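Long-range contact in binary enterotoxin of Clostridium perfringens component a (Clostridium perfringens, PDB 5WTZ), which probably transfers ADP-ribose from NAD+ to actin, as the enzymatic component of a two-part iota-like enterotoxin: residues Asn151-Leu162 and Lys201-Leu210. Residues are numbered along the deposited sequence; the frame is centred on the assembly and turned at random.
Sequences NSKLPILVHLKL and KQYAKVDADL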
loop_
_atom_site.group_PDB
_atom_site.type_symbol
_atom_site.label_atom_id
_atom_site.label_comp_id
_atom_site.label_asym_id
_atom_site.label_seq_id
_atom_site.Cartn_x
_atom_site.Cartn_y
_atom_site.Cartn_z
ATOM N N ASN A 151 -6.421 -27.362 -8.782
ATOM C CA ASN A 151 -6.091 -27.223 -7.376
ATOM C C ASN A 151 -5.187 -26.027 -7.106
ATOM O O ASN A 151 -4.392 -25.637 -7.956
ATOM C CB ASN A 151 -5.407 -28.498 -6.877
ATOM C CG ASN A 151 -4.930 -28.369 -5.449
ATOM O OD1 ASN A 151 -5.729 -28.417 -4.514
ATOM N ND2 ASN A 151 -3.627 -28.176 -5.270
ATOM N N SER A 152 -5.305 -25.455 -5.916
ATOM C CA SER A 152 -4.286 -24.546 -5.431
ATOM C C SER A 152 -3.851 -24.962 -4.037
ATOM O O SER A 152 -4.656 -25.472 -3.253
ATOM C CB SER A 152 -4.793 -23.106 -5.422
ATOM O OG SER A 152 -3.781 -22.210 -4.998
ATOM N N LYS A 153 -2.572 -24.756 -3.729
ATOM C CA LYS A 153 -2.100 -24.923 -2.360
ATOM C C LYS A 153 -2.500 -23.708 -1.503
ATOM O O LYS A 153 -2.334 -23.712 -0.278
ATOM C CB LYS A 153 -0.587 -25.140 -2.340
ATOM C CG LYS A 153 -0.159 -26.453 -2.977
ATOM C CD LYS A 153 1.323 -26.705 -2.769
ATOM C CE LYS A 153 1.799 -27.886 -3.599
ATOM N NZ LYS A 153 3.262 -28.088 -3.460
ATOM N N LEU A 154 -3.038 -22.678 -2.154
ATOM C CA LEU A 154 -3.467 -21.448 -1.478
ATOM C C LEU A 154 -4.930 -21.569 -1.008
ATOM O O LEU A 154 -5.708 -22.314 -1.603
ATOM C CB LEU A 154 -3.307 -20.238 -2.411
ATOM C CG LEU A 154 -1.920 -19.996 -3.011
ATOM C CD1 LEU A 154 -1.960 -18.776 -3.922
ATOM C CD2 LEU A 154 -0.887 -19.801 -1.911
ATOM N N PRO A 155 -5.303 -20.840 0.061
ATOM C CA PRO A 155 -6.631 -20.942 0.691
ATOM C C PRO A 155 -7.731 -20.072 0.090
ATOM O O PRO A 155 -8.913 -20.338 0.327
ATOM C CB PRO A 155 -6.361 -20.481 2.122
ATOM C CG PRO A 155 -5.272 -19.456 1.952
ATOM C CD PRO A 155 -4.370 -20.057 0.896
ATOM N N ILE A 156 -7.358 -19.062 -0.685
ATOM C CA ILE A 156 -8.282 -18.016 -1.081
ATOM C C ILE A 156 -8.396 -17.899 -2.585
ATOM O O ILE A 156 -7.414 -18.059 -3.304
ATOM C CB ILE A 156 -7.827 -16.640 -0.487
ATOM C CG1 ILE A 156 -7.806 -16.702 1.044
ATOM C CG2 ILE A 156 -8.694 -15.480 -1.001
ATOM C CD1 ILE A 156 -6.828 -15.671 1.695
ATOM N N LEU A 157 -9.610 -17.662 -3.061
ATOM C CA LEU A 157 -9.843 -17.323 -4.455
ATOM C C LEU A 157 -10.359 -15.894 -4.504
ATOM O O LEU A 157 -11.401 -15.566 -3.892
ATOM C CB LEU A 157 -10.849 -18.274 -5.111
ATOM C CG LEU A 157 -11.348 -17.829 -6.497
ATOM C CD1 LEU A 157 -10.219 -17.879 -7.531
ATOM C CD2 LEU A 157 -12.542 -18.664 -6.967
ATOM N N VAL A 158 -9.639 -15.033 -5.218
ATOM C CA VAL A 158 -10.060 -13.644 -5.376
ATOM C C VAL A 158 -10.813 -13.481 -6.693
ATOM O O VAL A 158 -10.323 -13.846 -7.755
ATOM C CB VAL A 158 -8.873 -12.651 -5.326
ATOM C CG1 VAL A 158 -9.366 -11.214 -5.474
ATOM C CG2 VAL A 158 -8.099 -12.794 -4.007
ATOM N N HIS A 159 -12.007 -12.917 -6.587
ATOM C CA HIS A 159 -12.883 -12.633 -7.706
ATOM C C HIS A 159 -12.985 -11.109 -7.808
ATOM O O HIS A 159 -13.803 -10.490 -7.137
ATOM C CB HIS A 159 -14.239 -13.304 -7.469
ATOM C CG HIS A 159 -15.252 -13.064 -8.542
ATOM N ND1 HIS A 159 -16.566 -12.769 -8.260
ATOM C CD2 HIS A 159 -15.158 -13.127 -9.891
ATOM C CE1 HIS A 159 -17.238 -12.632 -9.391
ATOM N NE2 HIS A 159 -16.407 -12.849 -10.395
ATOM N N LEU A 160 -12.129 -10.525 -8.645
ATOM C CA LEU A 160 -11.823 -9.097 -8.623
ATOM C C LEU A 160 -12.475 -8.368 -9.781
ATOM O O LEU A 160 -12.315 -8.771 -10.937
ATOM C CB LEU A 160 -10.297 -8.893 -8.665
ATOM C CG LEU A 160 -9.776 -7.446 -8.586
ATOM C CD1 LEU A 160 -10.097 -6.787 -7.243
ATOM C CD2 LEU A 160 -8.277 -7.404 -8.851
ATOM N N LYS A 161 -13.209 -7.300 -9.462
ATOM C CA LYS A 161 -13.924 -6.515 -10.467
ATOM C C LYS A 161 -13.091 -5.315 -10.903
ATOM O O LYS A 161 -12.840 -4.394 -10.119
ATOM C CB LYS A 161 -15.282 -6.059 -9.935
ATOM C CG LYS A 161 -16.157 -5.371 -10.985
ATOM C CD LYS A 161 -17.466 -4.860 -10.409
ATOM C CE LYS A 161 -18.393 -4.379 -11.519
ATOM N NZ LYS A 161 -19.682 -3.827 -10.995
ATOM N N LEU A 162 -12.662 -5.340 -12.159
ATOM C CA LEU A 162 -11.891 -4.251 -12.741
ATOM C C LEU A 162 -12.840 -3.249 -13.372
ATOM O O LEU A 162 -13.642 -3.613 -14.228
ATOM C CB LEU A 162 -10.913 -4.784 -13.799
ATOM C CG LEU A 162 -10.009 -5.958 -13.440
ATOM C CD1 LEU A 162 -9.143 -6.310 -14.640
ATOM C CD2 LEU A 162 -9.161 -5.624 -12.230
ATOM N N LYS A 201 -12.852 -29.220 -3.215
ATOM C CA LYS A 201 -12.156 -28.510 -2.150
ATOM C C LYS A 201 -12.728 -27.116 -1.914
ATOM O O LYS A 201 -13.036 -26.382 -2.858
ATOM C CB LYS A 201 -10.662 -28.415 -2.478
ATOM C CG LYS A 201 -9.826 -27.635 -1.488
ATOM C CD LYS A 201 -8.355 -27.744 -1.882
ATOM C CE LYS A 201 -7.466 -26.892 -1.008
ATOM N NZ LYS A 201 -7.638 -27.222 0.432
ATOM N N GLN A 202 -12.859 -26.749 -0.647
ATOM C CA GLN A 202 -13.374 -25.429 -0.300
ATOM C C GLN A 202 -12.287 -24.360 -0.251
ATOM O O GLN A 202 -11.204 -24.573 0.291
ATOM C CB GLN A 202 -14.100 -25.475 1.045
ATOM C CG GLN A 202 -15.408 -26.243 0.996
ATOM C CD GLN A 202 -16.182 -26.181 2.304
ATOM O OE1 GLN A 202 -15.725 -25.583 3.282
ATOM N NE2 GLN A 202 -17.357 -26.812 2.326
ATOM N N TYR A 203 -12.606 -23.200 -0.809
ATOM C CA TYR A 203 -11.731 -22.050 -0.757
ATOM C C TYR A 203 -12.526 -20.869 -0.236
ATOM O O TYR A 203 -13.736 -20.800 -0.434
ATOM C CB TYR A 203 -11.155 -21.729 -2.138
ATOM C CG TYR A 203 -10.319 -22.826 -2.758
ATOM C CD1 TYR A 203 -10.918 -23.872 -3.467
ATOM C CD2 TYR A 203 -8.927 -22.814 -2.650
ATOM C CE1 TYR A 203 -10.151 -24.884 -4.050
ATOM C CE2 TYR A 203 -8.158 -23.822 -3.224
ATOM C CZ TYR A 203 -8.775 -24.852 -3.923
ATOM O OH TYR A 203 -8.021 -25.852 -4.499
ATOM N N ALA A 204 -11.850 -19.938 0.426
ATOM C CA ALA A 204 -12.474 -18.680 0.801
ATOM C C ALA A 204 -12.502 -17.759 -0.418
ATOM O O ALA A 204 -11.450 -17.335 -0.907
ATOM C CB ALA A 204 -11.724 -18.029 1.961
ATOM N N LYS A 205 -13.697 -17.480 -0.930
ATOM C CA LYS A 205 -13.833 -16.610 -2.088
ATOM C C LYS A 205 -14.036 -15.153 -1.657
ATOM O O LYS A 205 -15.062 -14.788 -1.076
ATOM C CB LYS A 205 -14.980 -17.078 -2.971
ATOM C CG LYS A 205 -15.191 -16.262 -4.228
ATOM C CD LYS A 205 -16.458 -16.704 -4.919
ATOM C CE LYS A 205 -16.957 -15.665 -5.897
ATOM N NZ LYS A 205 -18.290 -16.045 -6.449
ATOM N N VAL A 206 -13.048 -14.327 -1.963
ATOM C CA VAL A 206 -13.124 -12.896 -1.707
ATOM C C VAL A 206 -13.593 -12.186 -2.974
ATOM O O VAL A 206 -12.885 -12.175 -3.990
ATOM C CB VAL A 206 -11.757 -12.326 -1.252
ATOM C CG1 VAL A 206 -11.837 -10.819 -1.025
ATOM C CG2 VAL A 206 -11.284 -13.022 0.019
ATOM N N ASP A 207 -14.803 -11.650 -2.934
ATOM C CA ASP A 207 -15.235 -10.728 -3.972
ATOM C C ASP A 207 -14.614 -9.383 -3.632
ATOM O O ASP A 207 -14.595 -8.981 -2.464
ATOM C CB ASP A 207 -16.757 -10.611 -4.045
ATOM C CG ASP A 207 -17.424 -11.864 -4.611
ATOM O OD1 ASP A 207 -16.837 -12.537 -5.485
ATOM O OD2 ASP A 207 -18.557 -12.160 -4.191
ATOM N N ALA A 208 -14.092 -8.693 -4.639
ATOM C CA ALA A 208 -13.487 -7.383 -4.405
ATOM C C ALA A 208 -13.532 -6.472 -5.624
ATOM O O ALA A 208 -13.654 -6.927 -6.779
ATOM C CB ALA A 208 -12.045 -7.553 -3.943
ATOM N N ASP A 209 -13.408 -5.183 -5.344
ATOM C CA ASP A 209 -13.257 -4.157 -6.368
ATOM C C ASP A 209 -11.811 -3.694 -6.485
ATOM O O ASP A 209 -11.105 -3.510 -5.481
ATOM C CB ASP A 209 -14.121 -2.934 -6.067
ATOM C CG ASP A 209 -15.605 -3.173 -6.295
ATOM O OD1 ASP A 209 -16.015 -4.176 -6.905
ATOM O OD2 ASP A 209 -16.374 -2.318 -5.849
ATOM N N LEU A 210 -11.377 -3.484 -7.718
ATOM C CA LEU A 210 -10.126 -2.796 -7.957
ATOM C C LEU A 210 -10.400 -1.305 -7.834
ATOM O O LEU A 210 -11.204 -0.765 -8.593
ATOM C CB LEU A 210 -9.570 -3.136 -9.340
ATOM C CG LEU A 210 -8.156 -2.624 -9.609
ATOM C CD1 LEU A 210 -7.123 -3.701 -9.309
ATOM C CD2 LEU A 210 -8.052 -2.146 -11.039
#
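H159 sets CG opposite its backbone N (chi1 179°), while D207 swings its carboxylate back beside its own N (chi1 -71°). The two side chains then run side by side on one sheet face. H159 ND1 donates to D207 OD1 at 2.8 Å. The oxygen lies in the imidazole plane, but the ring meets the carboxylate from above its plane. NE2 is hydrogen-bonded to D11 OD2, and the two bonds fix the rotation of the ring. Y93 and Y95 stack on it. The extended K205 chain runs alongside, with CE 3.8 Å from H159 ND1, and its NZ makes a long salt bridge to D207.

Between the strands, backbone bonds alternate in parallel fashion from P155 O to L210 N. The backbone N of H159 donates to V206 O, and its O accepts from A208 N. On the other face I156 CG2 touches V206 CG2 at 3.7 Å, with F126 of helix 120-130 packed on both.

In the loop before strand 156-162, S152 N donates a nearly straight bond to Y203 OH (3.1 Å). The carbonyl O atoms of S152 and L154 lie at the edge of the Y203 ring; L154 O is buried there without a polar partner.

This parallel pair, flanked by strand 92-98, sits inside the mixed five-stranded sheet of the first of two ADP-ribosyltransferase-type domains, away from the NAD bound by the second.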